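Local structure of putative oxidoreductase (Magnetospirillum magnetotacticum, 3C1A) at residues 159-164 with 200-205; 166-171 with 224-229; 193-198 with 207-212. The protein is a putative oxidoreductase of the GFO/IDH/MocA family that probably binds a nicotinamide adenine dinucleotide cofactor through its N-terminal Rossmann fold. One frame throughout, in Å; residues are numbered along the deposited sequence.

How the interactions relate
All three interactions lie in the C-terminal alpha/beta part of the chain, about the end of the mixed sheet where strands 190-201, 204-215 and 218-225 run side by side. The segments follow in the order 159-164, 166-171, 193-198, 200-205, 207-212 and 224-229. Interaction 3 pairs the two arms of the 190-201/204-215 hairpin and interaction 1 sets a loop against its turn, their centres about 16 Å apart. Interaction 2, centred about 10 Å from each, packs the start of helix 168-184 on the end of strand 218-225. Asn226 joins loop and hairpin there: its backbone O probably accepts a hydrogen bond from Gly159 N and its OD1 one from Gly207 N.

Interaction 1 of 3, residues 159-164 with 200-205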
loop_
_atom_site.group_PDB
_atom_site.type_symbol
_atom_site.label_atom_id
_atom_site.label_comp_id
_atom_site.label_asym_id
_atom_site.label_seq_id
_atom_site.Cartn_x
_atom_site.Cartn_y
_atom_site.Cartn_z
ATOM N N GLY A 159 17.240 -2.799 7.882
ATOM C CA GLY A 159 17.353 -2.038 6.663
ATOM C C GLY A 159 16.269 -2.421 5.663
ATOM O O GLY A 159 15.157 -2.838 6.053
ATOM N N PRO A 160 16.597 -2.357 4.360
ATOM C CA PRO A 160 17.920 -2.098 3.811
ATOM C C PRO A 160 18.325 -0.658 3.996
ATOM O O PRO A 160 17.495 0.213 4.260
ATOM C CB PRO A 160 17.761 -2.469 2.323
ATOM C CG PRO A 160 16.496 -3.318 2.265
ATOM C CD PRO A 160 15.635 -2.600 3.270
ATOM N N TYR A 161 19.626 -0.433 3.971
ATOM C CA TYR A 161 20.173 0.874 4.194
ATOM C C TYR A 161 20.738 1.307 2.846
ATOM O O TYR A 161 21.581 0.618 2.285
ATOM C CB TYR A 161 21.235 0.828 5.295
ATOM C CG TYR A 161 20.771 0.103 6.548
ATOM C CD1 TYR A 161 19.908 0.710 7.453
ATOM C CD2 TYR A 161 21.196 -1.207 6.826
ATOM C CE1 TYR A 161 19.482 0.031 8.614
ATOM C CE2 TYR A 161 20.772 -1.876 7.974
ATOM C CZ TYR A 161 19.923 -1.240 8.862
ATOM O OH TYR A 161 19.488 -1.910 9.992
ATOM N N ARG A 162 20.229 2.436 2.340
ATOM C CA ARG A 162 20.414 2.866 0.961
ATOM C C ARG A 162 20.614 4.368 0.949
ATOM O O ARG A 162 19.693 5.104 1.289
ATOM C CB ARG A 162 19.149 2.575 0.162
ATOM C CG ARG A 162 18.816 1.100 -0.016
ATOM C CD ARG A 162 17.374 0.906 -0.549
ATOM N NE ARG A 162 17.217 -0.440 -1.127
ATOM C CZ ARG A 162 16.233 -1.299 -0.865
ATOM N NH1 ARG A 162 15.235 -0.988 -0.035
ATOM N NH2 ARG A 162 16.253 -2.497 -1.455
ATOM N N PRO A 163 21.799 4.832 0.546
ATOM C CA PRO A 163 22.012 6.267 0.408
ATOM C C PRO A 163 21.002 6.932 -0.533
ATOM O O PRO A 163 20.859 6.519 -1.666
ATOM C CB PRO A 163 23.413 6.348 -0.189
ATOM C CG PRO A 163 24.061 5.047 0.128
ATOM C CD PRO A 163 22.993 4.040 0.187
ATOM N N GLY A 164 20.300 7.954 -0.067
ATOM C CA GLY A 164 19.355 8.688 -0.922
ATOM C C GLY A 164 18.108 7.883 -1.235
ATOM O O GLY A 164 17.308 8.278 -2.089
ATOM N N GLU A 200 22.886 7.073 10.704
ATOM C CA GLU A 200 23.228 6.614 9.345
ATOM C C GLU A 200 23.825 5.243 9.501
ATOM O O GLU A 200 24.588 5.025 10.434
ATOM C CB GLU A 200 24.282 7.533 8.736
ATOM C CG GLU A 200 24.239 7.653 7.219
ATOM N N LYS A 201 23.478 4.310 8.626
ATOM C CA LYS A 201 24.213 3.048 8.526
ATOM C C LYS A 201 24.486 2.730 7.058
ATOM O O LYS A 201 23.560 2.680 6.255
ATOM C CB LYS A 201 23.437 1.913 9.146
ATOM C CG LYS A 201 24.235 0.661 9.254
ATOM C CD LYS A 201 23.413 -0.481 9.806
ATOM C CE LYS A 201 23.130 -0.365 11.301
ATOM N NZ LYS A 201 22.537 -1.645 11.852
ATOM N N ASP A 202 25.753 2.523 6.710
ATOM C CA ASP A 202 26.138 2.253 5.313
ATOM C C ASP A 202 25.675 3.376 4.376
ATOM O O ASP A 202 25.225 3.131 3.238
ATOM C CB ASP A 202 25.572 0.901 4.847
ATOM C CG ASP A 202 26.013 -0.248 5.722
ATOM O OD1 ASP A 202 27.053 -0.109 6.394
ATOM O OD2 ASP A 202 25.328 -1.293 5.747
ATOM N N GLY A 203 25.761 4.604 4.878
ATOM C CA GLY A 203 25.340 5.793 4.133
ATOM C C GLY A 203 23.832 5.999 3.997
ATOM O O GLY A 203 23.415 7.009 3.421
ATOM N N GLY A 204 23.026 5.068 4.528
ATOM C CA GLY A 204 21.555 5.182 4.565
ATOM C C GLY A 204 20.986 5.445 5.959
ATOM O O GLY A 204 21.590 5.076 6.951
ATOM N N GLU A 205 19.809 6.081 6.018
ATOM C CA GLU A 205 19.100 6.370 7.280
ATOM C C GLU A 205 18.807 5.080 8.053
ATOM O O GLU A 205 18.277 4.113 7.503
ATOM C CB GLU A 205 17.762 7.112 7.027
ATOM C CG GLU A 205 17.206 7.875 8.268
ATOM C CD GLU A 205 15.890 8.634 8.018
ATOM O OE1 GLU A 205 14.940 8.041 7.438
ATOM O OE2 GLU A 205 15.801 9.838 8.411
HETATM O O HOH W 1 17.828 3.450 4.625
HETATM O O HOH W 2 18.599 6.619 3.448
HETATM O O HOH W 3 20.720 8.712 2.544
#
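Tyr161 and Pro163 rest against the tip of the hairpin between strands 190-201 and 204-215, where Lys201 to Gly204 form a type I' beta turn. At the start of the loop, Gly159 CA lies over the centre of the Tyr161 ring, and the next carbonyl, Pro160 O, is joined to Glu205 O by a water that donates to both. Tyr161 CB comes within 3.1 Å of Lys201 O. The opposite face of its ring takes the lysine side chain: Lys201 CD stands 3.7 Å from the ring centroid, 20° off the normal, in a CH-pi contact displaced toward the rim. The lysine chain then bends (chi3 -74°), leaving CE 4.1 Å from Tyr161 CZ. Glu205 O meets the ring differently, in plane at its edge, 3.8 Å from Tyr161 CD1. The tyrosine hydroxyl makes a weak hydrogen bond with Asn226 O. A second water donates to Arg162 O and accepts from Glu205 N. Pro163 leans on the turn through its CG, 3.8 Å from Asp202 O, while its CA approaches Gly203 O at 3.4 Å as a CA-H...O contact. Next, Gly164 N gives its hydrogen to a third water, 2.8 Å away, which donates weakly to Gly203 O.

Interaction 2 of 3, residues 166-171 with 224-229; sequences VPMLWD and LCNTMD
Met168, a selenomethionine, and Leu224 slide past each other in opposite directions, with Met168 CG and Leu224 CB 4.0 Å apart. The Met168 chain is extended up to the selenium, with CG anti to the backbone N (chi1 173°), and SE lies 3.7 Å from Asn226 N. The bend at chi3 (68°) then turns CE to 3.5 Å from Leu224 O, and the side chain borders the backbone of the strand end as well as its side chains. The CD1 branch of Leu224 meets the helix backbone at Leu169 CA, 3.8 Å away. Here the first turn of helix 168-184, with Pro167 at the N-cap position, packs on the end of strand 218-225: a helix laid against the sheet of the C-terminal domain, where Met168 also touches Val209 on the next strand. Asn226 crosses Met168 at a slant, both CB and CG being 3.9 Å from Met168 SE. Its amide end bonds elsewhere, OD1 to Gly207 N and ND2 to Glu205 O. Leu169 directs its CB away from the strand, and its side chain touches Leu311 and Cys314 of helix 301-314.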
loop_
_atom_site.group_PDB
_atom_site.type_symbol
_atom_site.label_atom_id
_atom_site.label_comp_id
_atom_site.label_asym_id
_atom_site.label_seq_id
_atom_site.Cartn_x
_atom_site.Cartn_y
_atom_site.Cartn_z
ATOM N N VAL A 166 14.365 6.179 -0.765
ATOM C CA VAL A 166 13.047 6.679 -0.341
ATOM C C VAL A 166 12.980 6.583 1.183
ATOM O O VAL A 166 13.189 5.503 1.752
ATOM C CB VAL A 166 11.862 5.908 -1.021
ATOM C CG1 VAL A 166 10.518 6.400 -0.539
ATOM C CG2 VAL A 166 11.910 6.062 -2.513
ATOM N N PRO A 167 12.718 7.712 1.869
ATOM C CA PRO A 167 12.697 7.672 3.326
ATOM C C PRO A 167 11.696 6.697 3.868
ATOM O O PRO A 167 10.558 6.654 3.366
ATOM C CB PRO A 167 12.275 9.106 3.708
ATOM C CG PRO A 167 12.646 9.895 2.572
ATOM C CD PRO A 167 12.403 9.066 1.392
HETATM N N MSE A 168 12.136 5.919 4.868
HETATM C CA MSE A 168 11.302 4.943 5.595
HETATM C C MSE A 168 9.916 5.514 5.942
HETATM O O MSE A 168 8.925 4.833 5.786
HETATM C CB MSE A 168 12.037 4.519 6.883
HETATM C CG MSE A 168 11.236 3.671 7.791
HETATM SE SE MSE A 168 12.243 3.041 9.281
HETATM C CE MSE A 168 12.477 4.824 10.183
ATOM N N LEU A 169 9.843 6.765 6.395
ATOM C CA LEU A 169 8.551 7.381 6.797
ATOM C C LEU A 169 7.553 7.246 5.633
ATOM O O LEU A 169 6.405 6.851 5.819
ATOM C CB LEU A 169 8.742 8.866 7.182
ATOM C CG LEU A 169 7.597 9.638 7.863
ATOM C CD1 LEU A 169 8.119 10.460 9.084
ATOM C CD2 LEU A 169 6.832 10.520 6.886
ATOM N N TRP A 170 8.016 7.538 4.424
ATOM C CA TRP A 170 7.149 7.527 3.248
ATOM C C TRP A 170 6.898 6.126 2.794
ATOM O O TRP A 170 5.751 5.737 2.618
ATOM C CB TRP A 170 7.764 8.323 2.112
ATOM C CG TRP A 170 7.605 9.788 2.367
ATOM C CD1 TRP A 170 8.368 10.567 3.177
ATOM C CD2 TRP A 170 6.560 10.616 1.868
ATOM N NE1 TRP A 170 7.886 11.850 3.188
ATOM C CE2 TRP A 170 6.769 11.912 2.395
ATOM C CE3 TRP A 170 5.475 10.398 1.023
ATOM C CZ2 TRP A 170 5.938 12.981 2.087
ATOM C CZ3 TRP A 170 4.643 11.460 0.729
ATOM C CH2 TRP A 170 4.883 12.731 1.251
ATOM N N ASP A 171 7.975 5.396 2.583
ATOM C CA ASP A 171 7.920 4.051 2.020
ATOM C C ASP A 171 7.154 3.092 2.940
ATOM O O ASP A 171 6.127 2.556 2.545
ATOM C CB ASP A 171 9.352 3.598 1.728
ATOM C CG ASP A 171 9.452 2.243 1.059
ATOM O OD1 ASP A 171 8.453 1.678 0.553
ATOM O OD2 ASP A 171 10.593 1.736 1.037
ATOM N N LEU A 224 7.783 2.645 13.049
ATOM C CA LEU A 224 8.652 2.243 11.935
ATOM C C LEU A 224 10.112 2.280 12.423
ATOM O O LEU A 224 10.622 3.353 12.822
ATOM C CB LEU A 224 8.522 3.201 10.746
ATOM C CG LEU A 224 7.131 3.731 10.373
ATOM C CD1 LEU A 224 7.178 4.902 9.352
ATOM C CD2 LEU A 224 6.232 2.575 9.880
ATOM N N CYS A 225 10.752 1.125 12.377
ATOM C CA CYS A 225 12.138 0.930 12.791
ATOM C C CYS A 225 12.898 -0.067 11.896
ATOM O O CYS A 225 12.499 -1.231 11.758
ATOM C CB CYS A 225 12.164 0.483 14.218
ATOM S SG CYS A 225 13.852 0.161 14.780
ATOM N N ASN A 226 13.963 0.420 11.251
ATOM C CA ASN A 226 14.734 -0.382 10.291
ATOM C C ASN A 226 16.040 -0.950 10.884
ATOM O O ASN A 226 16.969 -1.331 10.141
ATOM C CB ASN A 226 14.997 0.365 8.977
ATOM C CG ASN A 226 15.896 1.604 9.140
ATOM O OD1 ASN A 226 16.219 1.999 10.250
ATOM N ND2 ASN A 226 16.282 2.217 8.016
ATOM N N THR A 227 16.075 -1.066 12.219
ATOM C CA THR A 227 17.226 -1.627 12.914
ATOM C C THR A 227 16.840 -2.803 13.819
ATOM O O THR A 227 17.537 -3.076 14.775
ATOM C CB THR A 227 17.964 -0.530 13.700
ATOM O OG1 THR A 227 17.091 0.075 14.665
ATOM C CG2 THR A 227 18.463 0.557 12.775
HETATM N N MSE A 228 15.747 -3.501 13.528
HETATM C CA MSE A 228 15.264 -4.593 14.383
HETATM C C MSE A 228 14.831 -5.785 13.551
HETATM O O MSE A 228 14.687 -5.693 12.331
HETATM C CB MSE A 228 14.085 -4.145 15.281
HETATM C CG MSE A 228 12.885 -3.734 14.508
HETATM SE SE MSE A 228 11.344 -3.160 15.487
HETATM C CE MSE A 228 10.372 -4.798 15.506
ATOM N N ASP A 229 14.618 -6.929 14.189
ATOM C CA ASP A 229 14.160 -8.095 13.442
ATOM C C ASP A 229 12.847 -7.858 12.683
ATOM O O ASP A 229 11.988 -7.114 13.128
ATOM C CB ASP A 229 13.997 -9.324 14.335
ATOM C CG ASP A 229 15.330 -9.985 14.714
ATOM O OD1 ASP A 229 16.404 -9.569 14.236
ATOM O OD2 ASP A 229 15.283 -10.989 15.469
#

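Interaction 3 of 3, residues 193-198 with 207-212; sequences ASWAAR and GDVTLT
A classic beta bulge interrupts the antiparallel hairpin of strands 190-201 and 204-215: Ala196 and Ala197 both face Asp208. On the Ala193 side of the bulge, Ser194 and Thr210 form a hydrogen-bonded pair, with N-H...O bonds of 2.8 Å from Ser194 N to Thr210 O and from Thr210 N to Ser194 O. At the bulge, Ala196 N donates to Asp208 O with a bent N-H...O angle of 137°, and Asp208 N donates to Ala197 O at 2.9 Å. The extra residue moves the register by one, and Arg198 then sits beside Gly207. Trp195 is flanked on both faces: Val209 CB lies 3.6 Å from the centroid of its six-membered ring, only 9° off the normal, while Arg198 NE stands 3.6 Å above the opposite face, over its centre. Val209 CG2, anti to the backbone N, spreads over the five-membered part of the indole, 3.8 Å from Trp195 NE1. One pair beyond Ser194-Thr210, Ala193 CB presses on Leu211 CD2 at 3.3 Å, tighter than usual. Ala193, Trp195, Arg198, Val209 and Leu211 share one face, on which all but Arg198 touch helix 168-184 or 301-314; Ser194, Ala197, Asp208 and Thr210 occupy the other. Backbone bonds thus join the outermost strand to its neighbour, and charge is met on both faces: Arg198 NE by Glu205 OE2, Asp208 OD2 by Arg223.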
loop_
_atom_site.group_PDB
_atom_site.type_symbol
_atom_site.label_atom_id
_atom_site.label_comp_id
_atom_site.label_asym_id
_atom_site.label_seq_id
_atom_site.Cartn_x
_atom_site.Cartn_y
_atom_site.Cartn_z
ATOM N N ALA A 193 5.421 13.288 14.272
ATOM C CA ALA A 193 6.367 12.178 14.220
ATOM C C ALA A 193 7.441 12.410 15.273
ATOM O O ALA A 193 7.906 13.543 15.469
ATOM C CB ALA A 193 6.988 12.055 12.844
ATOM N N SER A 194 7.794 11.343 15.958
ATOM C CA SER A 194 8.776 11.384 17.027
ATOM C C SER A 194 9.816 10.311 16.809
ATOM O O SER A 194 9.509 9.104 16.806
ATOM C CB SER A 194 8.122 11.201 18.387
ATOM O OG SER A 194 9.039 11.519 19.424
ATOM N N TRP A 195 11.049 10.775 16.638
ATOM C CA TRP A 195 12.198 9.913 16.420
ATOM C C TRP A 195 12.850 9.584 17.745
ATOM O O TRP A 195 13.385 10.464 18.419
ATOM C CB TRP A 195 13.218 10.593 15.514
ATOM C CG TRP A 195 12.753 10.704 14.103
ATOM C CD1 TRP A 195 12.002 11.694 13.576
ATOM C CD2 TRP A 195 13.001 9.776 13.046
ATOM N NE1 TRP A 195 11.761 11.454 12.247
ATOM C CE2 TRP A 195 12.364 10.277 11.897
ATOM C CE3 TRP A 195 13.703 8.582 12.956
ATOM C CZ2 TRP A 195 12.412 9.623 10.683
ATOM C CZ3 TRP A 195 13.757 7.939 11.770
ATOM C CH2 TRP A 195 13.115 8.449 10.635
ATOM N N ALA A 196 12.819 8.318 18.098
ATOM C CA ALA A 196 13.517 7.813 19.266
ATOM C C ALA A 196 15.030 7.769 19.061
ATOM O O ALA A 196 15.821 8.043 19.996
ATOM C CB ALA A 196 12.994 6.382 19.585
ATOM N N ALA A 197 15.423 7.379 17.845
ATOM C CA ALA A 197 16.831 7.159 17.449
ATOM C C ALA A 197 16.898 7.348 15.938
ATOM O O ALA A 197 16.017 6.855 15.209
ATOM C CB ALA A 197 17.282 5.740 17.789
ATOM N N ARG A 198 17.905 8.103 15.495
ATOM C CA ARG A 198 18.103 8.437 14.095
ATOM C C ARG A 198 19.598 8.580 13.807
ATOM O O ARG A 198 20.286 9.352 14.443
ATOM C CB ARG A 198 17.429 9.776 13.813
ATOM C CG ARG A 198 17.075 10.020 12.356
ATOM C CD ARG A 198 16.491 11.408 12.271
ATOM N NE ARG A 198 15.671 11.627 11.092
ATOM C CZ ARG A 198 14.798 12.629 10.977
ATOM N NH1 ARG A 198 14.612 13.505 11.965
ATOM N NH2 ARG A 198 14.093 12.754 9.859
ATOM N N GLY A 207 17.058 4.084 11.783
ATOM C CA GLY A 207 16.327 4.633 12.901
ATOM C C GLY A 207 14.995 4.031 13.263
ATOM O O GLY A 207 14.600 2.967 12.770
ATOM N N ASP A 208 14.334 4.755 14.163
ATOM C CA ASP A 208 13.162 4.323 14.923
ATOM C C ASP A 208 12.264 5.537 15.094
ATOM O O ASP A 208 12.634 6.438 15.824
ATOM C CB ASP A 208 13.620 3.841 16.299
ATOM C CG ASP A 208 12.513 3.137 17.114
ATOM O OD1 ASP A 208 11.330 3.119 16.685
ATOM O OD2 ASP A 208 12.837 2.626 18.241
ATOM N N VAL A 209 11.093 5.545 14.428
ATOM C CA VAL A 209 10.179 6.674 14.489
ATOM C C VAL A 209 8.792 6.156 14.847
ATOM O O VAL A 209 8.427 5.023 14.515
ATOM C CB VAL A 209 10.141 7.487 13.193
ATOM C CG1 VAL A 209 9.638 6.622 12.032
ATOM C CG2 VAL A 209 9.276 8.745 13.348
ATOM N N THR A 210 8.081 6.945 15.642
ATOM C CA THR A 210 6.665 6.721 15.871
ATOM C C THR A 210 5.846 7.903 15.348
ATOM O O THR A 210 6.109 9.057 15.722
ATOM C CB THR A 210 6.347 6.411 17.340
ATOM O OG1 THR A 210 6.858 5.094 17.638
ATOM C CG2 THR A 210 4.808 6.407 17.542
ATOM N N LEU A 211 4.878 7.601 14.476
ATOM C CA LEU A 211 3.887 8.569 14.006
ATOM C C LEU A 211 2.656 8.524 14.894
ATOM O O LEU A 211 2.117 7.457 15.134
ATOM C CB LEU A 211 3.466 8.315 12.552
ATOM C CG LEU A 211 4.586 8.169 11.525
ATOM C CD1 LEU A 211 3.980 8.145 10.158
ATOM C CD2 LEU A 211 5.627 9.279 11.654
ATOM N N THR A 212 2.228 9.686 15.379
ATOM C CA THR A 212 0.975 9.792 16.130
ATOM C C THR A 212 -0.043 10.587 15.337
ATOM O O THR A 212 0.212 11.732 14.969
ATOM C CB THR A 212 1.149 10.446 17.517
ATOM O OG1 THR A 212 2.253 9.850 18.203
ATOM C CG2 THR A 212 -0.131 10.243 18.360
#